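Local coordinates for protein putative Xylose isomerase (Rhodospirillum rubrum, PDB 3QXB) that probably acts as a sugar isomerase of the xylose isomerase-like TIM-barrel family and binds iron or manganese ions in the mouth of its barrel, at residues A[45-50]-A[301-306]; A[243-248]-A[281-286]; A[256-261]-A[285-290]. All blocks are in the same frame, centred on the assembly; numbering follows the deposited sequence.

Contact 1 of 3, residues A[45-50]-A[301-306]; sequences DDLGLE and DMIASV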
ATOM      1  N   ASP A  45       1.327  -3.192  27.166  1.00 29.94           N
ATOM      2  CA  ASP A  45       2.095  -2.477  28.175  1.00 32.48           C
ATOM      3  C   ASP A  45       2.319  -1.028  27.780  1.00 32.69           C
ATOM      4  O   ASP A  45       2.179  -0.124  28.603  1.00 34.66           O
ATOM      5  CB  ASP A  45       3.444  -3.171  28.433  1.00 33.00           C
ATOM      6  CG  ASP A  45       3.287  -4.603  28.975  1.00 34.65           C
ATOM      7  OD1 ASP A  45       2.328  -4.877  29.750  1.00 34.50           O
ATOM      8  OD2 ASP A  45       4.138  -5.450  28.613  1.00 38.19           O
ATOM      9  N   ASP A  46       2.671  -0.796  26.525  1.00 31.33           N
ATOM     10  CA  ASP A  46       2.918   0.557  26.067  1.00 31.16           C
ATOM     11  C   ASP A  46       1.659   1.340  25.705  1.00 29.59           C
ATOM     12  O   ASP A  46       1.558   2.502  26.089  1.00 29.47           O
ATOM     13  CB  ASP A  46       3.897   0.549  24.904  1.00 30.66           C
ATOM     14  CG  ASP A  46       5.242   0.004  25.296  1.00 35.25           C
ATOM     15  OD1 ASP A  46       5.585   0.100  26.479  1.00 41.86           O
ATOM     16  OD2 ASP A  46       5.968  -0.510  24.423  1.00 41.78           O
ATOM     17  N   LEU A  47       0.714   0.725  24.976  1.00 27.52           N
ATOM     18  CA  LEU A  47      -0.551   1.392  24.669  1.00 26.47           C
ATOM     19  C   LEU A  47      -1.624   1.150  25.728  1.00 27.45           C
ATOM     20  O   LEU A  47      -2.575   1.910  25.778  1.00 26.94           O
ATOM     21  CB  LEU A  47      -1.111   0.957  23.327  1.00 25.67           C
ATOM     22  CG  LEU A  47      -0.132   1.030  22.156  1.00 23.20           C
ATOM     23  CD1 LEU A  47      -0.886   0.621  20.903  1.00 23.01           C
ATOM     24  CD2 LEU A  47       0.469   2.399  22.061  1.00 21.71           C
ATOM     25  N   GLY A  48      -1.476   0.114  26.557  1.00 27.44           N
ATOM     26  CA  GLY A  48      -2.463  -0.155  27.635  1.00 28.84           C
ATOM     27  C   GLY A  48      -3.848  -0.474  27.070  1.00 28.92           C
ATOM     28  O   GLY A  48      -4.834  -0.045  27.595  1.00 28.07           O
ATOM     29  N   LEU A  49      -3.909  -1.239  25.976  1.00 28.67           N
ATOM     30  CA  LEU A  49      -5.197  -1.573  25.325  1.00 29.17           C
ATOM     31  C   LEU A  49      -5.430  -3.085  25.297  1.00 29.59           C
ATOM     32  O   LEU A  49      -4.530  -3.891  25.529  1.00 29.65           O
ATOM     33  CB  LEU A  49      -5.218  -1.016  23.889  1.00 28.70           C
ATOM     34  CG  LEU A  49      -5.252   0.508  23.807  1.00 29.31           C
ATOM     35  CD1 LEU A  49      -5.047   0.973  22.373  1.00 24.65           C
ATOM     36  CD2 LEU A  49      -6.585   1.005  24.340  1.00 28.38           C
ATOM     37  N   GLU A  50      -6.657  -3.454  25.013  1.00 29.62           N
ATOM     38  CA  GLU A  50      -7.075  -4.856  25.083  1.00 30.20           C
ATOM     39  C   GLU A  50      -7.672  -5.343  23.761  1.00 27.85           C
ATOM     40  O   GLU A  50      -7.387  -6.463  23.292  1.00 30.19           O
ATOM     41  CB  GLU A  50      -8.087  -4.930  26.231  1.00 31.52           C
ATOM     42  CG  GLU A  50      -8.672  -6.257  26.429  1.00 35.42           C
ATOM     43  CD  GLU A  50      -9.664  -6.280  27.580  1.00 40.28           C
ATOM     44  OE1 GLU A  50      -9.791  -5.253  28.315  1.00 42.10           O
ATOM     45  OE2 GLU A  50     -10.291  -7.346  27.705  1.00 42.07           O
ATOM     46  N   ASP A 301       4.654   8.645  19.726  1.00 27.04           N
ATOM     47  CA  ASP A 301       3.441   9.355  19.313  1.00 27.70           C
ATOM     48  C   ASP A 301       2.181   8.549  19.538  1.00 27.38           C
ATOM     49  O   ASP A 301       1.155   9.104  20.010  1.00 28.12           O
ATOM     50  CB  ASP A 301       3.547   9.733  17.844  1.00 27.34           C
ATOM     51  CG  ASP A 301       2.416  10.598  17.408  1.00 29.54           C
ATOM     52  OD1 ASP A 301       2.467  11.802  17.713  1.00 33.40           O
ATOM     53  OD2 ASP A 301       1.473  10.075  16.804  1.00 29.97           O
HETATM   54  N   MSE A 302       2.245   7.246  19.224  1.00 25.83           N
HETATM   55  CA  MSE A 302       1.140   6.326  19.476  1.00 24.78           C
HETATM   56  C   MSE A 302       0.739   6.262  20.943  1.00 25.21           C
HETATM   57  O   MSE A 302      -0.438   6.255  21.249  1.00 24.10           O
HETATM   58  CB  MSE A 302       1.469   4.905  19.028  1.00 24.38           C
HETATM   59  CG  MSE A 302       1.176   4.631  17.582  1.00 23.84           C
HETATM   60 SE   MSE A 302      -0.614   4.808  16.984  0.75 16.29          SE
HETATM   61  CE  MSE A 302      -1.514   3.598  18.187  1.00 25.11           C
ATOM     62  N   ILE A 303       1.729   6.189  21.834  1.00 25.68           N
ATOM     63  CA  ILE A 303       1.492   6.207  23.293  1.00 25.64           C
ATOM     64  C   ILE A 303       0.817   7.504  23.712  1.00 27.04           C
ATOM     65  O   ILE A 303      -0.174   7.472  24.475  1.00 27.92           O
ATOM     66  CB  ILE A 303       2.807   6.039  24.084  1.00 26.34           C
ATOM     67  CG1 ILE A 303       3.417   4.665  23.841  1.00 23.58           C
ATOM     68  CG2 ILE A 303       2.616   6.207  25.606  1.00 24.41           C
ATOM     69  CD1 ILE A 303       4.850   4.561  24.303  1.00 26.74           C
ATOM     70  N   ALA A 304       1.317   8.642  23.224  1.00 26.54           N
ATOM     71  CA  ALA A 304       0.733   9.931  23.605  1.00 27.30           C
ATOM     72  C   ALA A 304      -0.670  10.010  23.007  1.00 27.79           C
ATOM     73  O   ALA A 304      -1.565  10.551  23.610  1.00 25.93           O
ATOM     74  CB  ALA A 304       1.599  11.103  23.158  1.00 27.04           C
ATOM     75  N   SER A 305      -0.864   9.422  21.826  1.00 26.93           N
ATOM     76  CA  SER A 305      -2.183   9.425  21.189  1.00 27.87           C
ATOM     77  C   SER A 305      -3.233   8.600  21.963  1.00 27.77           C
ATOM     78  O   SER A 305      -4.366   9.086  22.243  1.00 29.64           O
ATOM     79  CB  SER A 305      -2.034   8.961  19.731  1.00 26.78           C
ATOM     80  OG  SER A 305      -3.295   8.857  19.108  1.00 29.33           O
ATOM     81  N   VAL A 306      -2.855   7.403  22.398  1.00 27.09           N
ATOM     82  CA  VAL A 306      -3.734   6.585  23.239  1.00 28.59           C
ATOM     83  C   VAL A 306      -4.010   7.269  24.625  1.00 30.22           C
ATOM     84  O   VAL A 306      -5.139   7.238  25.138  1.00 30.73           O
ATOM     85  CB  VAL A 306      -3.209   5.127  23.399  1.00 27.74           C
ATOM     86  CG1 VAL A 306      -4.128   4.328  24.262  1.00 29.13           C
ATOM     87  CG2 VAL A 306      -3.109   4.445  22.032  1.00 27.63           C
TER
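Leu47 lays one methyl, CD2, against the flank of helix 295-310, where it touches three residues of neighbouring turns. Its apolar contacts are alike in length: CD2 stands 4.1 Å from Met302 CB, and about as far from Ile303 CG1 and Val306 CG2. The other branch, Leu47 CD1, meets the methyl CE of Met302, a selenomethionine whose chain bends at chi2 (-61°) and chi3 (-56°), which brings CE round to the leucine, the two chains crossing at a slant. Leu49 and Val306 reach for each other tip to tip, CD1 of Leu49 lying 4.0 Å from CG1 of Val306.

A second kind of contact sets methyl and methylene groups against backbone carbonyls. CG1 of Val306, anti to its own backbone N (chi1 180°), comes within 3.2 Å of Leu47 O, while CG1 of Ile303 packs 3.6 Å from Asp46 O. No hydrogen bond spans the two segments, and the polar groups look elsewhere: the carboxylate of Asp46 forms a salt bridge with Arg38, and Gly48 O accepts from Lys310.

Gly48, with positive phi, turns the chain out of helix 36-46 and toward strand 51-55. The contact therefore packs the C-terminal end of helix 36-46 and the turn after it on the last helix of the barrel, 295-310; beneath them, Leu49 and Met302 both rest on Val24 of strand 22-25.

Contact 2 of 3, residues A[243-248]-A[281-286]; sequences YHIQQT and QTFFAE. With FE (Fe (III) ion), chain E.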
ATOM      1  N   TYR A 243     -15.925   0.674  14.353  1.00 24.81           N
ATOM      2  CA  TYR A 243     -15.434   1.919  13.780  1.00 23.23           C
ATOM      3  C   TYR A 243     -13.914   1.939  13.643  1.00 23.60           C
ATOM      4  O   TYR A 243     -13.205   1.231  14.368  1.00 21.13           O
ATOM      5  CB  TYR A 243     -15.818   3.079  14.671  1.00 25.03           C
ATOM      6  CG  TYR A 243     -17.297   3.262  14.903  1.00 24.72           C
ATOM      7  CD1 TYR A 243     -17.956   2.514  15.844  1.00 25.55           C
ATOM      8  CD2 TYR A 243     -18.027   4.232  14.213  1.00 28.06           C
ATOM      9  CE1 TYR A 243     -19.326   2.688  16.062  1.00 26.79           C
ATOM     10  CE2 TYR A 243     -19.387   4.404  14.427  1.00 26.28           C
ATOM     11  CZ  TYR A 243     -20.037   3.622  15.357  1.00 26.97           C
ATOM     12  OH  TYR A 243     -21.402   3.765  15.646  1.00 27.50           O
ATOM     13  N   HIS A 244     -13.424   2.780  12.724  1.00 23.25           N
ATOM     14  CA  HIS A 244     -12.045   3.232  12.760  1.00 24.06           C
ATOM     15  C   HIS A 244     -12.095   4.680  13.214  1.00 25.70           C
ATOM     16  O   HIS A 244     -12.927   5.474  12.730  1.00 27.75           O
ATOM     17  CB  HIS A 244     -11.366   3.180  11.406  1.00 22.93           C
ATOM     18  CG  HIS A 244     -11.057   1.798  10.948  1.00 22.23           C
ATOM     19  ND1 HIS A 244     -10.823   1.486   9.623  1.00 19.59           N
ATOM     20  CD2 HIS A 244     -10.931   0.646  11.644  1.00 20.75           C
ATOM     21  CE1 HIS A 244     -10.607   0.183   9.529  1.00 23.14           C
ATOM     22  NE2 HIS A 244     -10.671  -0.348  10.738  1.00 21.19           N
ATOM     23  N   ILE A 245     -11.215   5.019  14.135  1.00 25.76           N
ATOM     24  CA  ILE A 245     -11.082   6.392  14.581  1.00 27.08           C
ATOM     25  C   ILE A 245      -9.694   6.895  14.157  1.00 27.12           C
ATOM     26  O   ILE A 245      -8.730   6.158  14.169  1.00 26.05           O
ATOM     27  CB  ILE A 245     -11.351   6.549  16.101  1.00 27.71           C
ATOM     28  CG1 ILE A 245     -10.365   5.758  16.960  1.00 26.52           C
ATOM     29  CG2 ILE A 245     -12.845   6.186  16.470  1.00 26.97           C
ATOM     30  CD1 ILE A 245     -10.491   6.075  18.475  1.00 26.05           C
ATOM     31  N   GLN A 246      -9.628   8.181  13.814  1.00 28.13           N
ATOM     32  CA  GLN A 246      -8.401   8.873  13.427  1.00 27.90           C
ATOM     33  C   GLN A 246      -8.647  10.362  13.596  1.00 28.59           C
ATOM     34  O   GLN A 246      -9.794  10.801  13.735  1.00 29.27           O
ATOM     35  CB  GLN A 246      -8.068   8.615  11.964  1.00 27.23           C
ATOM     36  CG  GLN A 246      -9.330   8.625  11.065  1.00 28.87           C
ATOM     37  CD  GLN A 246      -9.024   9.037   9.640  1.00 28.74           C
ATOM     38  OE1 GLN A 246      -8.399  10.086   9.405  1.00 28.84           O
ATOM     39  NE2 GLN A 246      -9.485   8.244   8.679  1.00 24.84           N
ATOM     40  N   GLN A 247      -7.567  11.129  13.597  1.00 27.74           N
ATOM     41  CA  GLN A 247      -7.651  12.568  13.618  1.00 28.93           C
ATOM     42  C   GLN A 247      -7.542  13.031  12.180  1.00 28.10           C
ATOM     43  O   GLN A 247      -6.854  12.413  11.345  1.00 26.61           O
ATOM     44  CB  GLN A 247      -6.574  13.177  14.543  1.00 29.40           C
ATOM     45  CG  GLN A 247      -6.625  14.653  14.789  1.00 30.55           C
ATOM     46  CD  GLN A 247      -7.936  15.175  15.363  1.00 30.36           C
ATOM     47  OE1 GLN A 247      -8.934  15.217  14.667  1.00 32.67           O
ATOM     48  NE2 GLN A 247      -7.905  15.657  16.611  1.00 29.45           N
ATOM     49  N   THR A 248      -8.295  14.078  11.873  1.00 28.47           N
ATOM     50  CA  THR A 248      -8.360  14.565  10.517  1.00 29.04           C
ATOM     51  C   THR A 248      -8.807  16.027  10.516  1.00 30.87           C
ATOM     52  O   THR A 248      -9.404  16.483  11.484  1.00 30.57           O
ATOM     53  CB  THR A 248      -9.352  13.712   9.695  1.00 28.51           C
ATOM     54  OG1 THR A 248      -9.437  14.218   8.368  1.00 29.07           O
ATOM     55  CG2 THR A 248     -10.754  13.718  10.363  1.00 30.14           C
ATOM     56  N   GLN A 281     -19.258  -1.797  20.100  1.00 29.08           N
ATOM     57  CA  GLN A 281     -18.837  -1.381  18.750  1.00 28.38           C
ATOM     58  C   GLN A 281     -17.514  -0.632  18.779  1.00 27.39           C
ATOM     59  O   GLN A 281     -17.468   0.592  18.708  1.00 27.16           O
ATOM     60  CB  GLN A 281     -19.927  -0.556  18.081  1.00 29.02           C
ATOM     61  CG  GLN A 281     -21.235  -1.279  18.012  1.00 28.66           C
ATOM     62  CD  GLN A 281     -22.126  -0.984  19.208  1.00 28.51           C
ATOM     63  OE1 GLN A 281     -21.642  -0.629  20.288  1.00 26.23           O
ATOM     64  NE2 GLN A 281     -23.426  -1.124  19.015  1.00 27.75           N
ATOM     65  N   THR A 282     -16.433  -1.412  18.829  1.00 27.08           N
ATOM     66  CA  THR A 282     -15.076  -0.918  19.132  1.00 26.05           C
ATOM     67  C   THR A 282     -14.650   0.247  18.234  1.00 25.70           C
ATOM     68  O   THR A 282     -14.842   0.235  17.021  1.00 25.33           O
ATOM     69  CB  THR A 282     -14.050  -2.079  19.035  1.00 25.14           C
ATOM     70  OG1 THR A 282     -14.597  -3.219  19.708  1.00 24.15           O
ATOM     71  CG2 THR A 282     -12.673  -1.711  19.679  1.00 24.13           C
ATOM     72  N   PHE A 283     -14.110   1.274  18.869  1.00 26.38           N
ATOM     73  CA  PHE A 283     -13.478   2.380  18.191  1.00 25.78           C
ATOM     74  C   PHE A 283     -11.994   1.977  18.063  1.00 25.45           C
ATOM     75  O   PHE A 283     -11.187   2.170  19.010  1.00 26.15           O
ATOM     76  CB  PHE A 283     -13.571   3.641  19.038  1.00 26.14           C
ATOM     77  CG  PHE A 283     -14.875   4.407  18.968  1.00 27.64           C
ATOM     78  CD1 PHE A 283     -16.047   3.905  18.401  1.00 30.11           C
ATOM     79  CD2 PHE A 283     -14.934   5.663  19.553  1.00 28.70           C
ATOM     80  CE1 PHE A 283     -17.229   4.649  18.409  1.00 28.64           C
ATOM     81  CE2 PHE A 283     -16.099   6.416  19.551  1.00 27.80           C
ATOM     82  CZ  PHE A 283     -17.251   5.929  18.986  1.00 27.40           C
ATOM     83  N   PHE A 284     -11.631   1.395  16.916  1.00 24.35           N
ATOM     84  CA  PHE A 284     -10.256   1.045  16.619  1.00 23.82           C
ATOM     85  C   PHE A 284      -9.483   2.244  16.052  1.00 23.19           C
ATOM     86  O   PHE A 284      -9.834   2.762  14.987  1.00 23.36           O
ATOM     87  CB  PHE A 284     -10.185  -0.076  15.565  1.00 22.79           C
ATOM     88  CG  PHE A 284     -10.770  -1.401  15.996  1.00 21.17           C
ATOM     89  CD1 PHE A 284     -10.103  -2.232  16.869  1.00 21.47           C
ATOM     90  CD2 PHE A 284     -11.974  -1.828  15.498  1.00 22.64           C
ATOM     91  CE1 PHE A 284     -10.645  -3.478  17.216  1.00 22.12           C
ATOM     92  CE2 PHE A 284     -12.496  -3.076  15.835  1.00 21.38           C
ATOM     93  CZ  PHE A 284     -11.828  -3.882  16.678  1.00 23.20           C
ATOM     94  N   ALA A 285      -8.419   2.642  16.737  1.00 21.97           N
ATOM     95  CA  ALA A 285      -7.545   3.680  16.243  1.00 22.38           C
ATOM     96  C   ALA A 285      -6.833   3.117  15.043  1.00 21.72           C
ATOM     97  O   ALA A 285      -6.212   2.067  15.164  1.00 21.32           O
ATOM     98  CB  ALA A 285      -6.516   4.092  17.280  1.00 22.04           C
ATOM     99  N   GLU A 286      -6.938   3.832  13.928  1.00 22.10           N
ATOM    100  CA  GLU A 286      -6.295   3.484  12.675  1.00 22.60           C
ATOM    101  C   GLU A 286      -5.450   4.662  12.215  1.00 22.98           C
ATOM    102  O   GLU A 286      -5.911   5.545  11.470  1.00 23.35           O
ATOM    103  CB  GLU A 286      -7.295   3.074  11.591  1.00 22.42           C
ATOM    104  CG  GLU A 286      -6.581   2.482  10.383  1.00 25.07           C
ATOM    105  CD  GLU A 286      -7.464   2.272   9.166  1.00 29.02           C
ATOM    106  OE1 GLU A 286      -8.461   2.960   8.998  1.00 27.53           O
ATOM    107  OE2 GLU A 286      -7.122   1.393   8.357  1.00 31.62           O
TER
HETATM  108 FE    FE E 301     -10.228   2.768   7.875  0.66 26.72          FE
HETATM  109  O   HOH W   1      -9.000   3.494   6.045  1.00 23.03           O
HETATM  110  O   HOH W   2      -9.394   0.837   6.999  1.00 28.78           O
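Tyr243 and Phe283 pair as parallel neighbours, and four backbone hydrogen bonds join their strands. Tyr243 N donates to Thr282 O (2.9 Å), and Tyr243 O accepts from Phe284 N (3.0 Å). Phe284 O takes Ile245 N at 2.8 Å and also receives the CA-H of His244. The bond from Glu286 N to Ile245 O (2.9 Å) closes the series.

On the His244-Phe284 face, the iron is bound by His244 ND1 at 2.2 Å and by Glu286 OE1 at 2.1 Å. Glu286 CG, anti to the backbone N (chi1 -170°) on an extended chain, carries OE1 out to the metal. The carboxylate carbon lies over one imidazole face, the planes 55° apart. Two waters, Glu178 and Asp213 complete the site; His244 NE2 is hydrogen-bonded to Gln53 OE1, and Thr282 OG1 to Glu87 OE1.

On the reverse face, Phe283 turns its edge to the face of Tyr243 in a T-shaped stack, centroids 4.9 Å apart, and Ile245 CG2 touches Phe283 CG at 3.7 Å. A leucine in place of Tyr243 would probably leave the Phe283 edge without its aromatic face and open a gap toward helices 229-236 and 266-275.

Strands 240-245 and 283-285 with helix 266-275 form a right-handed beta-alpha-beta crossover of the TIM barrel, metal ligands at its C-terminal strand ends.

Contact 3 of 3, residues A[256-261]-A[285-290]; sequences WSFTQP and AEILYP. With FE (Fe (III) ion), chain E; EDO (1,2-ethanediol), chain K.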
ATOM      1  N   TRP A 256      -4.419  10.873  10.904  1.00 27.53           N
ATOM      2  CA  TRP A 256      -3.531  11.466  11.868  1.00 27.99           C
ATOM      3  C   TRP A 256      -3.767  10.833  13.212  1.00 28.23           C
ATOM      4  O   TRP A 256      -4.835  10.277  13.487  1.00 27.34           O
ATOM      5  CB  TRP A 256      -3.687  12.986  11.987  1.00 28.85           C
ATOM      6  CG  TRP A 256      -3.229  13.766  10.790  1.00 29.75           C
ATOM      7  CD1 TRP A 256      -2.252  13.422   9.891  1.00 29.08           C
ATOM      8  CD2 TRP A 256      -3.729  15.032  10.362  1.00 30.53           C
ATOM      9  NE1 TRP A 256      -2.146  14.375   8.919  1.00 28.85           N
ATOM     10  CE2 TRP A 256      -3.038  15.379   9.183  1.00 29.22           C
ATOM     11  CE3 TRP A 256      -4.712  15.895  10.844  1.00 31.20           C
ATOM     12  CZ2 TRP A 256      -3.288  16.578   8.489  1.00 31.20           C
ATOM     13  CZ3 TRP A 256      -4.950  17.095  10.165  1.00 32.62           C
ATOM     14  CH2 TRP A 256      -4.232  17.422   9.004  1.00 33.87           C
ATOM     15  N   SER A 257      -2.752  10.924  14.060  1.00 28.36           N
ATOM     16  CA  SER A 257      -2.911  10.491  15.436  1.00 29.03           C
ATOM     17  C   SER A 257      -3.516  11.619  16.297  1.00 29.29           C
ATOM     18  O   SER A 257      -3.648  12.755  15.849  1.00 29.69           O
ATOM     19  CB  SER A 257      -1.564  10.068  15.970  1.00 29.19           C
ATOM     20  OG  SER A 257      -0.937  11.159  16.580  1.00 31.21           O
ATOM     21  N   PHE A 258      -3.884  11.294  17.532  1.00 29.33           N
ATOM     22  CA  PHE A 258      -4.536  12.231  18.408  1.00 30.14           C
ATOM     23  C   PHE A 258      -3.600  13.175  19.180  1.00 30.54           C
ATOM     24  O   PHE A 258      -4.036  13.939  20.049  1.00 31.49           O
ATOM     25  CB  PHE A 258      -5.541  11.496  19.298  1.00 30.23           C
ATOM     26  CG  PHE A 258      -6.652  10.854  18.511  1.00 29.25           C
ATOM     27  CD1 PHE A 258      -7.782  11.569  18.177  1.00 30.18           C
ATOM     28  CD2 PHE A 258      -6.518   9.546  18.031  1.00 29.14           C
ATOM     29  CE1 PHE A 258      -8.777  10.995  17.443  1.00 30.65           C
ATOM     30  CE2 PHE A 258      -7.498   8.978  17.296  1.00 28.16           C
ATOM     31  CZ  PHE A 258      -8.623   9.683  16.988  1.00 29.56           C
ATOM     32  N   THR A 259      -2.320  13.177  18.829  1.00 29.82           N
ATOM     33  CA  THR A 259      -1.463  14.312  19.190  1.00 30.33           C
ATOM     34  C   THR A 259      -1.578  15.484  18.170  1.00 31.31           C
ATOM     35  O   THR A 259      -1.030  16.567  18.407  1.00 32.62           O
ATOM     36  CB  THR A 259       0.004  13.897  19.315  1.00 29.93           C
ATOM     37  OG1 THR A 259       0.500  13.565  18.009  1.00 26.51           O
ATOM     38  CG2 THR A 259       0.166  12.683  20.282  1.00 27.51           C
ATOM     39  N   GLN A 260      -2.260  15.258  17.043  1.00 30.81           N
ATOM     40  CA  GLN A 260      -2.415  16.259  15.996  1.00 31.50           C
ATOM     41  C   GLN A 260      -3.727  17.068  16.116  1.00 32.50           C
ATOM     42  O   GLN A 260      -4.749  16.537  16.568  1.00 32.55           O
ATOM     43  CB  GLN A 260      -2.383  15.590  14.633  1.00 31.09           C
ATOM     44  CG  GLN A 260      -1.080  14.892  14.320  1.00 30.85           C
ATOM     45  CD  GLN A 260       0.100  15.803  14.532  1.00 33.64           C
ATOM     46  OE1 GLN A 260       0.851  15.637  15.487  1.00 34.33           O
ATOM     47  NE2 GLN A 260       0.243  16.803  13.670  1.00 33.51           N
ATOM     48  N   PRO A 261      -3.694  18.357  15.720  1.00 33.03           N
ATOM     49  CA  PRO A 261      -4.927  19.128  15.682  1.00 33.70           C
ATOM     50  C   PRO A 261      -5.851  18.658  14.559  1.00 33.14           C
ATOM     51  O   PRO A 261      -5.399  18.148  13.541  1.00 32.62           O
ATOM     52  CB  PRO A 261      -4.463  20.585  15.460  1.00 35.09           C
ATOM     53  CG  PRO A 261      -3.020  20.570  15.346  1.00 34.25           C
ATOM     54  CD  PRO A 261      -2.502  19.170  15.438  1.00 33.11           C
ATOM     55  N   ALA A 285      -8.419   2.642  16.737  1.00 21.97           N
ATOM     56  CA  ALA A 285      -7.545   3.680  16.243  1.00 22.38           C
ATOM     57  C   ALA A 285      -6.833   3.117  15.043  1.00 21.72           C
ATOM     58  O   ALA A 285      -6.212   2.067  15.164  1.00 21.32           O
ATOM     59  CB  ALA A 285      -6.516   4.092  17.280  1.00 22.04           C
ATOM     60  N   GLU A 286      -6.938   3.832  13.928  1.00 22.10           N
ATOM     61  CA  GLU A 286      -6.295   3.484  12.675  1.00 22.60           C
ATOM     62  C   GLU A 286      -5.450   4.662  12.215  1.00 22.98           C
ATOM     63  O   GLU A 286      -5.911   5.545  11.470  1.00 23.35           O
ATOM     64  CB  GLU A 286      -7.295   3.074  11.591  1.00 22.42           C
ATOM     65  CG  GLU A 286      -6.581   2.482  10.383  1.00 25.07           C
ATOM     66  CD  GLU A 286      -7.464   2.272   9.166  1.00 29.02           C
ATOM     67  OE1 GLU A 286      -8.461   2.960   8.998  1.00 27.53           O
ATOM     68  OE2 GLU A 286      -7.122   1.393   8.357  1.00 31.62           O
ATOM     69  N   ILE A 287      -4.204   4.637  12.685  1.00 23.20           N
ATOM     70  CA  ILE A 287      -3.282   5.753  12.565  1.00 24.64           C
ATOM     71  C   ILE A 287      -2.194   5.304  11.608  1.00 24.42           C
ATOM     72  O   ILE A 287      -1.610   4.220  11.772  1.00 24.15           O
ATOM     73  CB  ILE A 287      -2.658   6.199  13.936  1.00 25.56           C
ATOM     74  CG1 ILE A 287      -3.728   6.317  15.045  1.00 27.77           C
ATOM     75  CG2 ILE A 287      -1.849   7.511  13.741  1.00 27.61           C
ATOM     76  CD1 ILE A 287      -4.851   7.280  14.757  1.00 28.00           C
ATOM     77  N   LEU A 288      -1.949   6.124  10.594  1.00 24.64           N
ATOM     78  CA  LEU A 288      -0.966   5.803   9.581  1.00 25.48           C
ATOM     79  C   LEU A 288       0.249   6.753   9.696  1.00 26.35           C
ATOM     80  O   LEU A 288       0.117   7.972   9.917  1.00 28.53           O
ATOM     81  CB  LEU A 288      -1.609   5.854   8.196  1.00 25.75           C
ATOM     82  CG  LEU A 288      -2.658   4.757   7.898  1.00 25.12           C
ATOM     83  CD1 LEU A 288      -3.284   5.049   6.538  1.00 27.56           C
ATOM     84  CD2 LEU A 288      -2.080   3.322   7.950  1.00 28.07           C
ATOM     85  N   TYR A 289       1.429   6.164   9.632  1.00 25.23           N
ATOM     86  CA  TYR A 289       2.652   6.906   9.780  1.00 25.41           C
ATOM     87  C   TYR A 289       3.447   6.716   8.513  1.00 25.16           C
ATOM     88  O   TYR A 289       3.472   5.607   7.933  1.00 25.27           O
ATOM     89  CB  TYR A 289       3.439   6.389  10.976  1.00 24.48           C
ATOM     90  CG  TYR A 289       2.856   6.751  12.302  1.00 24.69           C
ATOM     91  CD1 TYR A 289       1.987   5.885  12.972  1.00 22.65           C
ATOM     92  CD2 TYR A 289       3.184   7.960  12.915  1.00 25.69           C
ATOM     93  CE1 TYR A 289       1.437   6.222  14.204  1.00 24.86           C
ATOM     94  CE2 TYR A 289       2.636   8.301  14.139  1.00 25.31           C
ATOM     95  CZ  TYR A 289       1.755   7.412  14.782  1.00 25.19           C
ATOM     96  OH  TYR A 289       1.219   7.684  16.018  1.00 22.46           O
ATOM     97  N   PRO A 290       4.108   7.785   8.059  1.00 25.12           N
ATOM     98  CA  PRO A 290       5.009   7.611   6.910  1.00 24.48           C
ATOM     99  C   PRO A 290       6.012   6.463   7.171  1.00 23.05           C
ATOM    100  O   PRO A 290       6.449   6.307   8.289  1.00 21.59           O
ATOM    101  CB  PRO A 290       5.759   8.944   6.857  1.00 25.45           C
ATOM    102  CG  PRO A 290       4.934   9.919   7.687  1.00 26.92           C
ATOM    103  CD  PRO A 290       4.321   9.071   8.749  1.00 25.98           C
TER
HETATM  104 FE    FE E 301     -10.228   2.768   7.875  0.66 26.72          FE
HETATM  105  C1  EDO K 355       1.067  10.685  11.939  1.00 43.04           C
HETATM  106  O1  EDO K 355       1.515  10.892  10.623  1.00 43.20           O
HETATM  107  C2  EDO K 355       0.251  11.920  12.214  1.00 43.73           C
HETATM  108  O2  EDO K 355      -0.522  11.633  13.340  1.00 44.26           O
HETATM  109  O   HOH W   1      -9.000   3.494   6.045  1.00 23.03           O
HETATM  110  O   HOH W   2      -9.394   0.837   6.999  1.00 28.78           O
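Ile287 points its side chain at the loop 256-261 and meets it with two branches. CG2, anti to the backbone N, presses on Ser257 CB at 3.4 Å, closer than usual for two carbons. CD1, carried by the other branch with chi1 -46° and chi2 -58°, reaches along the loop to Trp256 O, 3.3 Å away, and then to the ring of Phe258. That ring and the isoleucine cross at a slant, CE2 of Phe258 lying 4.0 Å from Ile287 CD1.

Ser257 has Ile287 at its CB on one approach and Tyr289 on another: the phenol OH lies 3.7 Å from the same CB. A type I turn from Ser257 to Gln260 follows, held by Gln260 N on Ser257 O at 3.1 Å. Next to Ile287, the carbonyl O of Glu286 accepts from the metal ligand His255.

An ethanediol, probably from the crystallisation liquor, sits beside Trp256 and Tyr289, and its O1 bonds weakly to Leu288 O.

The direct contact is van der Waals packing round Ile287. The two loops are held together by that packing and by Asp301 of helix 295-310, whose carboxylate binds both hydroxyls, Ser257 OG and Tyr289 OH, instead of by hydrogen bonds to each other.

Overall arrangement
All three contacts lie round the seam where the last strand, 283-285, and helix 295-310 close the eight-stranded parallel barrel on its first strand. Contacts 2 and 3 are nested along the chain inside the loop that contact 1 closes, and they share Ala285 and Glu286. Their centres lie 10 Å apart, against 12 Å between contacts 1 and 3 and 14 Å between contacts 1 and 2. Strand 283-285 of contact 2 runs through the loop 285-290 of contact 3 into helix 295-310 of contact 1. Asp301 joins contacts 1 and 3, and Gln247 N is probably hydrogen-bonded to Trp256 O between contacts 2 and 3. Packing thus continues from the outer helical layer inward to the metal site.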